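PDB 2OUW: alkylhydroperoxidase AhpD core from Rhodospirillum rubrum, which probably acts as an oxidoreductase of the carboxymuconolactone decarboxylase family, reducing peroxides as its AhpD-type relatives do. Local coordinates for residues 105-108 and 109-112. Numbering follows the deposited sequence.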
loop_
_atom_site.group_PDB
_atom_site.type_symbol
_atom_site.label_atom_id
_atom_site.label_comp_id
_atom_site.label_asym_id
_atom_site.label_seq_id
_atom_site.Cartn_x
_atom_site.Cartn_y
_atom_site.Cartn_z
ATOM N N HIS B 105 -6.617 -11.963 -20.207
ATOM C CA HIS B 105 -6.792 -10.719 -19.455
ATOM C C HIS B 105 -7.799 -10.873 -18.325
ATOM O O HIS B 105 -7.570 -10.417 -17.203
ATOM C CB HIS B 105 -7.240 -9.597 -20.419
ATOM C CG HIS B 105 -7.120 -8.222 -19.835
ATOM N ND1 HIS B 105 -7.656 -7.112 -20.440
ATOM C CD2 HIS B 105 -6.519 -7.779 -18.704
ATOM C CE1 HIS B 105 -7.379 -6.041 -19.717
ATOM N NE2 HIS B 105 -6.689 -6.416 -18.656
ATOM N N ALA B 106 -8.908 -11.538 -18.623
ATOM C CA ALA B 106 -9.984 -11.715 -17.667
ATOM C C ALA B 106 -9.487 -12.550 -16.491
ATOM O O ALA B 106 -9.772 -12.247 -15.327
ATOM C CB ALA B 106 -11.154 -12.361 -18.327
ATOM N N GLU B 107 -8.711 -13.587 -16.798
ATOM C CA GLU B 107 -8.121 -14.446 -15.769
ATOM C C GLU B 107 -7.091 -13.698 -14.916
ATOM O O GLU B 107 -7.088 -13.833 -13.700
ATOM C CB GLU B 107 -7.535 -15.721 -16.413
ATOM C CG GLU B 107 -6.758 -16.642 -15.476
ATOM C CD GLU B 107 -7.623 -17.363 -14.453
ATOM O OE1 GLU B 107 -8.869 -17.284 -14.522
ATOM O OE2 GLU B 107 -7.049 -18.019 -13.554
ATOM N N VAL B 108 -6.249 -12.875 -15.539
ATOM C CA VAL B 108 -5.280 -12.049 -14.785
ATOM C C VAL B 108 -6.020 -11.162 -13.786
ATOM O O VAL B 108 -5.666 -11.096 -12.610
ATOM C CB VAL B 108 -4.401 -11.167 -15.717
ATOM C CG1 VAL B 108 -3.551 -10.211 -14.897
ATOM C CG2 VAL B 108 -3.517 -12.016 -16.599
ATOM N N LEU B 109 -7.081 -10.522 -14.257
ATOM C CA LEU B 109 -7.914 -9.688 -13.388
ATOM C C LEU B 109 -8.507 -10.467 -12.248
ATOM O O LEU B 109 -8.446 -10.042 -11.072
ATOM C CB LEU B 109 -9.039 -9.026 -14.190
ATOM C CG LEU B 109 -8.616 -7.887 -15.125
ATOM C CD1 LEU B 109 -9.801 -7.353 -15.904
ATOM C CD2 LEU B 109 -8.027 -6.768 -14.408
ATOM N N ALA B 110 -9.070 -11.613 -12.591
ATOM C CA ALA B 110 -9.649 -12.500 -11.590
ATOM C C ALA B 110 -8.662 -12.871 -10.479
ATOM O O ALA B 110 -9.021 -12.895 -9.292
ATOM C CB ALA B 110 -10.222 -13.778 -12.271
ATOM N N ILE B 111 -7.428 -13.168 -10.864
ATOM C CA ILE B 111 -6.398 -13.519 -9.898
ATOM C C ILE B 111 -6.035 -12.309 -9.045
ATOM O O ILE B 111 -5.867 -12.431 -7.842
ATOM C CB ILE B 111 -5.149 -14.044 -10.598
ATOM C CG1 ILE B 111 -5.464 -15.366 -11.305
ATOM C CG2 ILE B 111 -4.005 -14.234 -9.596
ATOM C CD1 ILE B 111 -4.398 -15.795 -12.257
ATOM N N ILE B 112 -5.909 -11.144 -9.675
ATOM C CA ILE B 112 -5.537 -9.926 -8.962
ATOM C C ILE B 112 -6.625 -9.624 -7.915
ATOM O O ILE B 112 -6.316 -9.405 -6.747
ATOM C CB ILE B 112 -5.352 -8.746 -9.927
ATOM C CG1 ILE B 112 -4.100 -8.925 -10.809
ATOM C CG2 ILE B 112 -5.288 -7.443 -9.171
ATOM C CD1 ILE B 112 -4.132 -8.012 -12.082
#
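Leu109 CD1 lies over one face of the His105 imidazole, 4.2 Å above the plane and offset toward the rim. Leu109 CG meets the ring at His105 CD2, 4.1 Å away. With chi1 at -166°, the His105 ring stands beside its own carbonyl carbon, and Leu109 reaches back one turn to meet it. The carboxylate of Glu107 meets Ile111: Glu107 OE2 is 3.7 Å from Ile111 CD1. The Glu107 chain bends at chi2 (70°), which turns the carboxylate toward Ile111. The same OE2 has a long, weak ion pair with Arg71 of a second subunit. All of this lies near the start of helix 102-125, in the strand-free, AhpD-like chain, where His105 also packs on helix 85-97. Four successive i to i+4 hydrogen bonds, from Leu109 N to His105 O (3.0 Å) through Ile112 N to Val108 O (2.9 Å), hold these two turns as regular alpha-helix. Val108 CG1 touches Ile112 CD1 at 3.6 Å, and both side chains pack on helix 68-81 of the same chain. Ile111 packs on Ile74 of the second subunit; an alanine here lacks the CG1-CD1 arm and would probably leave gaps beside the Glu107 carboxylate and that Ile74. Ala110 CB rests 3.4 Å from Glu107 O. This methyl also approaches a bound acetic acid, probably from the crystallisation liquor.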